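Local coordinates for carboxypeptidase 1 (Deinococcus radiodurans str. R1, PDB 5GIV), which probably removes amino acids one after another from the C-terminal ends of peptides, with broad specificity, as a zinc-dependent M32 carboxypeptidase, at residues E107-A118 against R130-T138; T62-A73 against V87-T98. One frame throughout, in Å; residues are numbered along the deposited sequence.

Interaction 1: residues E107-A118 against R130-T138; sequences EFSGHVGQSYSA and RMVPYLEKT
An antiparallel helical hairpin, built from helix 102-122 and helix 128-147 of the mainly helical M32 fold, is held here by H111 and Y134 reaching in from its two arms. The short helical segments run at 157° to each other, their axes 10.0 Å apart. H111 has its CG anti to the backbone N (chi1 168°), which carries the imidazole across to the last turn of 130-138. There NE2 gives its N-H to the backbone O of Y134, 3.0 Å away and in the plane of the ring, though the bond is bent (138°); this carbonyl also takes the helical N-H of T138. NE2 also lies 2.8 Å from OG1 of T138, hydrogen-bonded with it. K137 lays its extended chain over one face of the imidazole, CG standing 3.9 Å from the ring centroid in a CH-pi contact. Further along, Y134 is a knob in a hole formed by H111, Q114, S115 and A118: its CD1 rests 3.4 Å from CA of S115, while CB of A118 packs off-centre on the ring. The bent chain of M131 brings its CE to the backbone O of S115, and its SD lies beside A118. A water bridges OG of S115 and OG1 of T138. S115 OG is also hydrogen-bonded to the backbone of Y411, and the rings of Y116 and F412 stack, so the hairpin lies against the loop that carries these residues, while F108 and H111 touch L141 further along helix 128-147.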
loop_
_atom_site.group_PDB
_atom_site.type_symbol
_atom_site.label_atom_id
_atom_site.label_comp_id
_atom_site.label_asym_id
_atom_site.label_seq_id
_atom_site.Cartn_x
_atom_site.Cartn_y
_atom_site.Cartn_z
ATOM N N GLU A 107 18.254 -12.760 15.750
ATOM C CA GLU A 107 18.887 -11.911 16.753
ATOM C C GLU A 107 19.395 -10.617 16.126
ATOM O O GLU A 107 19.141 -9.522 16.637
ATOM C CB GLU A 107 20.022 -12.668 17.451
ATOM C CG GLU A 107 20.679 -11.867 18.568
ATOM C CD GLU A 107 22.019 -12.431 19.014
ATOM O OE1 GLU A 107 22.538 -13.355 18.350
ATOM O OE2 GLU A 107 22.551 -11.951 20.044
ATOM N N PHE A 108 20.126 -10.727 15.016
ATOM C CA PHE A 108 20.636 -9.545 14.330
ATOM C C PHE A 108 19.489 -8.653 13.855
ATOM O O PHE A 108 19.523 -7.428 14.024
ATOM C CB PHE A 108 21.519 -9.980 13.153
ATOM C CG PHE A 108 22.571 -8.974 12.767
ATOM C CD1 PHE A 108 22.504 -7.667 13.205
ATOM C CD2 PHE A 108 23.640 -9.348 11.972
ATOM C CE1 PHE A 108 23.478 -6.753 12.850
ATOM C CE2 PHE A 108 24.616 -8.433 11.614
ATOM C CZ PHE A 108 24.532 -7.137 12.056
ATOM N N SER A 109 18.460 -9.260 13.260
ATOM C CA SER A 109 17.312 -8.496 12.784
ATOM C C SER A 109 16.598 -7.781 13.927
ATOM O O SER A 109 16.209 -6.614 13.790
ATOM C CB SER A 109 16.348 -9.426 12.050
ATOM O OG SER A 109 15.083 -8.812 11.894
ATOM N N GLY A 110 16.431 -8.454 15.068
ATOM C CA GLY A 110 15.772 -7.813 16.194
ATOM C C GLY A 110 16.605 -6.698 16.796
ATOM O O GLY A 110 16.072 -5.660 17.203
ATOM N N HIS A 111 17.924 -6.881 16.840
ATOM C CA HIS A 111 18.787 -5.855 17.410
ATOM C C HIS A 111 18.785 -4.598 16.552
ATOM O O HIS A 111 18.592 -3.490 17.064
ATOM C CB HIS A 111 20.212 -6.378 17.572
ATOM C CG HIS A 111 21.207 -5.307 17.883
ATOM N ND1 HIS A 111 21.357 -4.772 19.144
ATOM C CD2 HIS A 111 22.099 -4.663 17.094
ATOM C CE1 HIS A 111 22.300 -3.847 19.120
ATOM N NE2 HIS A 111 22.766 -3.760 17.888
ATOM N N VAL A 112 19.010 -4.749 15.243
ATOM C CA VAL A 112 19.050 -3.580 14.366
ATOM C C VAL A 112 17.702 -2.882 14.351
ATOM O O VAL A 112 17.629 -1.664 14.137
ATOM C CB VAL A 112 19.504 -3.966 12.941
ATOM C CG1 VAL A 112 20.917 -4.513 12.965
ATOM C CG2 VAL A 112 18.550 -4.970 12.319
ATOM N N GLY A 113 16.617 -3.624 14.593
ATOM C CA GLY A 113 15.319 -2.983 14.724
ATOM C C GLY A 113 15.252 -2.087 15.946
ATOM O O GLY A 113 14.707 -0.980 15.889
ATOM N N GLN A 114 15.819 -2.547 17.065
ATOM C CA GLN A 114 15.857 -1.729 18.274
ATOM C C GLN A 114 16.867 -0.599 18.147
ATOM O O GLN A 114 16.618 0.518 18.617
ATOM C CB GLN A 114 16.179 -2.599 19.489
ATOM C CG GLN A 114 15.127 -3.656 19.782
ATOM C CD GLN A 114 15.373 -4.375 21.099
ATOM O OE1 GLN A 114 14.435 -4.656 21.850
ATOM N NE2 GLN A 114 16.639 -4.682 21.384
ATOM N N SER A 115 18.019 -0.876 17.525
ATOM C CA SER A 115 18.990 0.176 17.237
ATOM C C SER A 115 18.360 1.276 16.385
ATOM O O SER A 115 18.470 2.467 16.698
ATOM C CB SER A 115 20.210 -0.426 16.532
ATOM O OG SER A 115 21.139 0.574 16.165
ATOM N N TYR A 116 17.682 0.883 15.307
ATOM C CA TYR A 116 17.061 1.858 14.425
ATOM C C TYR A 116 16.050 2.720 15.174
ATOM O O TYR A 116 16.064 3.952 15.062
ATOM C CB TYR A 116 16.406 1.156 13.235
ATOM C CG TYR A 116 15.569 2.105 12.419
ATOM C CD1 TYR A 116 16.163 3.017 11.555
ATOM C CD2 TYR A 116 14.184 2.108 12.531
ATOM C CE1 TYR A 116 15.404 3.893 10.815
ATOM C CE2 TYR A 116 13.413 2.983 11.792
ATOM C CZ TYR A 116 14.030 3.876 10.935
ATOM O OH TYR A 116 13.268 4.752 10.200
ATOM N N SER A 117 15.156 2.090 15.938
ATOM C CA SER A 117 14.152 2.865 16.666
ATOM C C SER A 117 14.804 3.846 17.635
ATOM O O SER A 117 14.407 5.016 17.711
ATOM C CB SER A 117 13.180 1.935 17.386
ATOM O OG SER A 117 12.398 1.233 16.435
ATOM N N ALA A 118 15.805 3.386 18.392
ATOM C CA ALA A 118 16.512 4.298 19.287
ATOM C C ALA A 118 17.196 5.429 18.511
ATOM O O ALA A 118 17.282 6.562 19.004
ATOM C CB ALA A 118 17.530 3.526 20.135
ATOM N N ARG A 130 23.893 7.498 23.870
ATOM C CA ARG A 130 22.880 6.454 23.965
ATOM C C ARG A 130 23.076 5.371 22.910
ATOM O O ARG A 130 22.800 4.194 23.178
ATOM C CB ARG A 130 21.484 7.063 23.842
ATOM C CG ARG A 130 20.339 6.058 23.793
ATOM C CD ARG A 130 19.022 6.785 23.583
ATOM N NE ARG A 130 17.870 5.899 23.421
ATOM C CZ ARG A 130 16.647 6.329 23.106
ATOM N NH1 ARG A 130 16.421 7.627 22.917
ATOM N NH2 ARG A 130 15.651 5.464 22.962
ATOM N N MET A 131 23.552 5.737 21.712
ATOM C CA MET A 131 23.704 4.755 20.651
ATOM C C MET A 131 24.974 3.923 20.781
ATOM O O MET A 131 25.071 2.866 20.143
ATOM C CB MET A 131 23.687 5.447 19.285
ATOM C CG MET A 131 22.440 6.266 19.027
ATOM S SD MET A 131 20.921 5.376 19.410
ATOM C CE MET A 131 21.075 3.910 18.385
ATOM N N VAL A 132 25.950 4.364 21.583
ATOM C CA VAL A 132 27.220 3.639 21.674
ATOM C C VAL A 132 27.007 2.158 21.973
ATOM O O VAL A 132 27.566 1.319 21.252
ATOM C CB VAL A 132 28.154 4.319 22.679
ATOM C CG1 VAL A 132 29.336 3.419 22.974
ATOM C CG2 VAL A 132 28.637 5.657 22.138
ATOM N N PRO A 133 26.241 1.768 22.997
ATOM C CA PRO A 133 26.006 0.325 23.213
ATOM C C PRO A 133 25.362 -0.381 22.029
ATOM O O PRO A 133 25.744 -1.516 21.722
ATOM C CB PRO A 133 25.116 0.299 24.467
ATOM C CG PRO A 133 24.570 1.687 24.593
ATOM C CD PRO A 133 25.632 2.591 24.056
ATOM N N TYR A 134 24.388 0.244 21.360
ATOM C CA TYR A 134 23.799 -0.376 20.172
ATOM C C TYR A 134 24.846 -0.606 19.088
ATOM O O TYR A 134 24.867 -1.664 18.445
ATOM C CB TYR A 134 22.667 0.486 19.618
ATOM C CG TYR A 134 21.401 0.501 20.442
ATOM C CD1 TYR A 134 20.409 -0.436 20.231
ATOM C CD2 TYR A 134 21.194 1.467 21.414
ATOM C CE1 TYR A 134 19.235 -0.414 20.967
ATOM C CE2 TYR A 134 20.030 1.495 22.163
ATOM C CZ TYR A 134 19.051 0.551 21.934
ATOM O OH TYR A 134 17.883 0.568 22.674
ATOM N N LEU A 135 25.721 0.375 18.863
ATOM C CA LEU A 135 26.746 0.207 17.841
ATOM C C LEU A 135 27.757 -0.857 18.247
ATOM O O LEU A 135 28.263 -1.592 17.392
ATOM C CB LEU A 135 27.447 1.540 17.580
ATOM C CG LEU A 135 26.668 2.659 16.878
ATOM C CD1 LEU A 135 27.394 3.990 17.054
ATOM C CD2 LEU A 135 26.466 2.338 15.389
ATOM N N GLU A 136 28.065 -0.957 19.538
ATOM C CA GLU A 136 29.003 -1.978 19.994
ATOM C C GLU A 136 28.454 -3.378 19.741
ATOM O O GLU A 136 29.168 -4.258 19.246
ATOM C CB GLU A 136 29.336 -1.748 21.464
ATOM C CG GLU A 136 30.382 -0.657 21.629
ATOM C CD GLU A 136 30.605 -0.238 23.069
ATOM O OE1 GLU A 136 29.785 -0.611 23.951
ATOM O OE2 GLU A 136 31.619 0.463 23.311
ATOM N N LYS A 137 27.179 -3.601 20.068
ATOM C CA LYS A 137 26.572 -4.890 19.772
ATOM C C LYS A 137 26.487 -5.115 18.268
ATOM O O LYS A 137 26.688 -6.239 17.791
ATOM C CB LYS A 137 25.186 -4.990 20.411
ATOM C CG LYS A 137 24.594 -6.393 20.331
ATOM C CD LYS A 137 23.261 -6.523 21.058
ATOM C CE LYS A 137 22.760 -7.970 21.007
ATOM N NZ LYS A 137 21.499 -8.180 21.771
ATOM N N THR A 138 26.173 -4.061 17.507
ATOM C CA THR A 138 26.131 -4.197 16.054
ATOM C C THR A 138 27.501 -4.557 15.494
ATOM O O THR A 138 27.606 -5.408 14.606
ATOM C CB THR A 138 25.603 -2.917 15.400
ATOM O OG1 THR A 138 24.218 -2.757 15.715
ATOM C CG2 THR A 138 25.744 -3.008 13.887
HETATM O O HOH W 1 23.848 -0.021 15.463
#

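Interaction 2: residues T62-A73 against V87-T98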
loop_
_atom_site.group_PDB
_atom_site.type_symbol
_atom_site.label_atom_id
_atom_site.label_comp_id
_atom_site.label_asym_id
_atom_site.label_seq_id
_atom_site.Cartn_x
_atom_site.Cartn_y
_atom_site.Cartn_z
ATOM N N THR A 62 15.348 -21.481 2.472
ATOM C CA THR A 62 16.252 -22.500 2.989
ATOM C C THR A 62 15.620 -23.884 3.022
ATOM O O THR A 62 16.190 -24.798 3.632
ATOM C CB THR A 62 16.731 -22.125 4.392
ATOM O OG1 THR A 62 15.598 -22.018 5.258
ATOM C CG2 THR A 62 17.478 -20.800 4.374
ATOM N N ASP A 63 14.477 -24.073 2.363
ATOM C CA ASP A 63 13.798 -25.358 2.426
ATOM C C ASP A 63 14.702 -26.450 1.871
ATOM O O ASP A 63 15.254 -26.320 0.775
ATOM C CB ASP A 63 12.495 -25.302 1.638
ATOM C CG ASP A 63 11.764 -26.624 1.638
ATOM O OD1 ASP A 63 11.031 -26.895 2.612
ATOM O OD2 ASP A 63 11.946 -27.406 0.679
ATOM N N ALA A 64 14.857 -27.531 2.636
ATOM C CA ALA A 64 15.748 -28.609 2.216
ATOM C C ALA A 64 15.259 -29.256 0.923
ATOM O O ALA A 64 16.063 -29.567 0.032
ATOM C CB ALA A 64 15.883 -29.650 3.328
ATOM N N GLY A 65 13.948 -29.477 0.801
ATOM C CA GLY A 65 13.434 -30.007 -0.449
ATOM C C GLY A 65 13.823 -29.140 -1.629
ATOM O O GLY A 65 14.376 -29.629 -2.619
ATOM N N TYR A 66 13.630 -27.820 -1.495
ATOM C CA TYR A 66 14.054 -26.888 -2.537
ATOM C C TYR A 66 15.538 -27.047 -2.841
ATOM O O TYR A 66 15.943 -27.081 -4.012
ATOM C CB TYR A 66 13.735 -25.457 -2.096
ATOM C CG TYR A 66 14.354 -24.348 -2.932
ATOM C CD1 TYR A 66 14.217 -24.315 -4.313
ATOM C CD2 TYR A 66 15.078 -23.328 -2.325
ATOM C CE1 TYR A 66 14.772 -23.295 -5.057
ATOM C CE2 TYR A 66 15.642 -22.310 -3.066
ATOM C CZ TYR A 66 15.488 -22.295 -4.427
ATOM O OH TYR A 66 16.054 -21.276 -5.160
ATOM N N GLY A 67 16.364 -27.175 -1.800
ATOM C CA GLY A 67 17.783 -27.389 -2.024
ATOM C C GLY A 67 18.048 -28.651 -2.818
ATOM O O GLY A 67 18.942 -28.687 -3.668
ATOM N N LYS A 68 17.264 -29.699 -2.560
ATOM C CA LYS A 68 17.447 -30.950 -3.284
ATOM C C LYS A 68 17.118 -30.782 -4.758
ATOM O O LYS A 68 17.835 -31.299 -5.622
ATOM C CB LYS A 68 16.590 -32.053 -2.643
ATOM N N LEU A 69 16.045 -30.049 -5.068
ATOM C CA LEU A 69 15.735 -29.764 -6.461
ATOM C C LEU A 69 16.889 -29.049 -7.149
ATOM O O LEU A 69 17.284 -29.422 -8.267
ATOM C CB LEU A 69 14.461 -28.913 -6.551
ATOM C CG LEU A 69 13.095 -29.567 -6.294
ATOM C CD1 LEU A 69 12.891 -29.980 -4.838
ATOM C CD2 LEU A 69 11.978 -28.626 -6.728
ATOM N N LEU A 70 17.506 -28.079 -6.464
ATOM C CA LEU A 70 18.620 -27.362 -7.072
ATOM C C LEU A 70 19.804 -28.285 -7.329
ATOM O O LEU A 70 20.472 -28.176 -8.365
ATOM C CB LEU A 70 19.044 -26.186 -6.169
ATOM C CG LEU A 70 18.111 -24.967 -6.041
ATOM C CD1 LEU A 70 18.629 -24.007 -4.985
ATOM C CD2 LEU A 70 17.908 -24.248 -7.367
ATOM N N ASP A 71 20.086 -29.194 -6.391
ATOM C CA ASP A 71 21.179 -30.144 -6.596
ATOM C C ASP A 71 20.921 -31.016 -7.818
ATOM O O ASP A 71 21.812 -31.222 -8.650
ATOM C CB ASP A 71 21.367 -30.998 -5.344
ATOM C CG ASP A 71 21.884 -30.196 -4.160
ATOM O OD1 ASP A 71 22.352 -29.057 -4.355
ATOM O OD2 ASP A 71 21.817 -30.713 -3.027
ATOM N N ALA A 72 19.701 -31.537 -7.945
ATOM C CA ALA A 72 19.367 -32.329 -9.123
ATOM C C ALA A 72 19.562 -31.511 -10.392
ATOM O O ALA A 72 20.280 -31.925 -11.309
ATOM C CB ALA A 72 17.928 -32.842 -9.029
ATOM N N ALA A 73 18.942 -30.330 -10.449
ATOM C CA ALA A 73 19.000 -29.516 -11.657
ATOM C C ALA A 73 20.418 -29.075 -11.991
ATOM O O ALA A 73 20.726 -28.831 -13.161
ATOM C CB ALA A 73 18.093 -28.295 -11.505
ATOM N N VAL A 87 20.168 -21.649 -12.049
ATOM C CA VAL A 87 20.446 -22.650 -11.026
ATOM C C VAL A 87 21.687 -22.269 -10.239
ATOM O O VAL A 87 21.712 -22.370 -9.007
ATOM C CB VAL A 87 20.584 -24.038 -11.679
ATOM C CG1 VAL A 87 21.088 -25.057 -10.675
ATOM C CG2 VAL A 87 19.244 -24.472 -12.247
ATOM N N GLN A 88 22.727 -21.803 -10.929
ATOM C CA GLN A 88 23.938 -21.394 -10.229
ATOM C C GLN A 88 23.637 -20.253 -9.263
ATOM O O GLN A 88 24.075 -20.266 -8.107
ATOM C CB GLN A 88 25.015 -20.995 -11.234
ATOM C CG GLN A 88 26.327 -20.606 -10.590
ATOM C CD GLN A 88 27.344 -20.085 -11.591
ATOM O OE1 GLN A 88 27.055 -19.189 -12.388
ATOM N NE2 GLN A 88 28.538 -20.670 -11.575
ATOM N N VAL A 89 22.895 -19.247 -9.731
ATOM C CA VAL A 89 22.539 -18.122 -8.873
ATOM C C VAL A 89 21.654 -18.580 -7.715
ATOM O O VAL A 89 21.849 -18.169 -6.565
ATOM C CB VAL A 89 21.866 -17.018 -9.710
ATOM C CG1 VAL A 89 21.177 -15.992 -8.807
ATOM C CG2 VAL A 89 22.902 -16.346 -10.622
ATOM N N ALA A 90 20.661 -19.427 -8.000
ATOM C CA ALA A 90 19.801 -19.936 -6.936
ATOM C C ALA A 90 20.601 -20.704 -5.892
ATOM O O ALA A 90 20.345 -20.578 -4.687
ATOM C CB ALA A 90 18.696 -20.815 -7.518
ATOM N N ARG A 91 21.568 -21.518 -6.328
ATOM C CA ARG A 91 22.367 -22.274 -5.368
ATOM C C ARG A 91 23.291 -21.363 -4.572
ATOM O O ARG A 91 23.523 -21.606 -3.383
ATOM C CB ARG A 91 23.187 -23.363 -6.076
ATOM C CG ARG A 91 22.369 -24.322 -6.927
ATOM C CD ARG A 91 22.689 -25.796 -6.650
ATOM N NE ARG A 91 24.004 -26.218 -7.133
ATOM C CZ ARG A 91 24.976 -26.696 -6.358
ATOM N NH1 ARG A 91 24.791 -26.828 -5.049
ATOM N NH2 ARG A 91 26.140 -27.050 -6.896
ATOM N N GLN A 92 23.815 -20.306 -5.195
ATOM C CA GLN A 92 24.629 -19.357 -4.443
ATOM C C GLN A 92 23.792 -18.630 -3.397
ATOM O O GLN A 92 24.246 -18.435 -2.263
ATOM C CB GLN A 92 25.302 -18.364 -5.391
ATOM C CG GLN A 92 26.371 -19.000 -6.269
ATOM C CD GLN A 92 26.889 -18.074 -7.365
ATOM O OE1 GLN A 92 26.428 -16.937 -7.517
ATOM N NE2 GLN A 92 27.839 -18.572 -8.150
ATOM N N ASP A 93 22.568 -18.219 -3.758
ATOM C CA ASP A 93 21.675 -17.632 -2.763
ATOM C C ASP A 93 21.328 -18.664 -1.697
ATOM O O ASP A 93 21.342 -18.369 -0.496
ATOM C CB ASP A 93 20.389 -17.114 -3.416
ATOM C CG ASP A 93 20.633 -16.009 -4.436
ATOM O OD1 ASP A 93 21.731 -15.406 -4.459
ATOM O OD2 ASP A 93 19.696 -15.726 -5.213
ATOM N N PHE A 94 21.046 -19.894 -2.120
ATOM C CA PHE A 94 20.736 -20.943 -1.157
ATOM C C PHE A 94 21.917 -21.204 -0.229
ATOM O O PHE A 94 21.730 -21.466 0.966
ATOM C CB PHE A 94 20.328 -22.220 -1.885
ATOM C CG PHE A 94 19.833 -23.297 -0.967
ATOM C CD1 PHE A 94 20.715 -24.197 -0.391
ATOM C CD2 PHE A 94 18.485 -23.408 -0.674
ATOM C CE1 PHE A 94 20.254 -25.193 0.457
ATOM C CE2 PHE A 94 18.021 -24.402 0.175
ATOM C CZ PHE A 94 18.905 -25.291 0.737
ATOM N N GLU A 95 23.139 -21.165 -0.762
ATOM C CA GLU A 95 24.313 -21.377 0.074
ATOM C C GLU A 95 24.405 -20.331 1.179
ATOM O O GLU A 95 24.470 -20.673 2.366
ATOM C CB GLU A 95 25.571 -21.358 -0.794
ATOM C CG GLU A 95 26.878 -21.378 -0.018
ATOM C CD GLU A 95 27.080 -22.671 0.734
ATOM O OE1 GLU A 95 26.432 -23.676 0.358
ATOM O OE2 GLU A 95 27.899 -22.690 1.680
ATOM N N LYS A 96 24.374 -19.045 0.817
ATOM C CA LYS A 96 24.520 -18.003 1.836
ATOM C C LYS A 96 23.324 -17.968 2.780
ATOM O O LYS A 96 23.486 -17.714 3.977
ATOM C CB LYS A 96 24.759 -16.633 1.195
ATOM C CG LYS A 96 23.790 -16.227 0.118
ATOM C CD LYS A 96 24.315 -14.998 -0.615
ATOM C CE LYS A 96 25.640 -15.272 -1.328
ATOM N NZ LYS A 96 26.178 -14.012 -1.947
ATOM N N ALA A 97 22.118 -18.233 2.268
ATOM C CA ALA A 97 20.940 -18.149 3.126
ATOM C C ALA A 97 20.958 -19.226 4.201
ATOM O O ALA A 97 20.469 -18.994 5.314
ATOM C CB ALA A 97 19.666 -18.254 2.294
ATOM N N THR A 98 21.530 -20.398 3.901
ATOM C CA THR A 98 21.610 -21.473 4.882
ATOM C C THR A 98 22.907 -21.437 5.673
ATOM O O THR A 98 22.991 -22.072 6.729
ATOM C CB THR A 98 21.494 -22.853 4.206
ATOM O OG1 THR A 98 22.551 -23.030 3.245
ATOM C CG2 THR A 98 20.149 -23.002 3.518
HETATM O O HOH W 2 17.808 -19.985 -3.837
#
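F94 is a knob in the hole formed by Y66, G67 and L70 of the opposing helix and by T62 just before it, its ring over CA of G67, centroid to carbon 4.0 Å, a CH-pi contact. A chi1 of -173° lays the phenyl with one face on this backbone, where a CB on G67 would collide. The backbone O of D63 meets the ring at its edge, 3.4 Å from CE2. The Y66 and F94 side chains run antiparallel alongside one another, CD2 against CD2, their ring planes at 72°. Were F94 an alanine, a gap would probably open over G67 and the Y66 ring would lose this aromatic neighbour. The packing belongs to an antiparallel helix pair, 64-75 with 81-99, whose first helix is N-capped by D63: OD2 accepts from N of Y66. L70 inserts CD2 against CB of A90 at 3.5 Å. A water joins OH of Y66 to the backbone O of A90, and W17 of helix 8-36 also bonds that hydroxyl. At the outer margin D71 and R91 cross at about a right angle in a salt bridge, OD1 3.4 Å from NH1 but off the guanidinium plane, with no N-H aimed at it.

Followed from the N terminus, the chain illustrates how a helical protein can be assembled from successive local pairings. Interaction 2 comes first: 62-73 is joined to 87-98 after a connection of 13 residues, partly helical. The chain then passes from helix 81-99 through a short connection into helix 102-122, where interaction 1 opens, and 11 further residues lead to its partner segment in helix 128-147. The contacts are therefore in series, neither nested nor crossed. Their centres are 31 Å apart and their nearest atoms about 12 Å, so they do not touch. Interaction 2 adjoins helix 8-36, whereas interaction 1 meets the loop around Y411; both lie away from the zinc site.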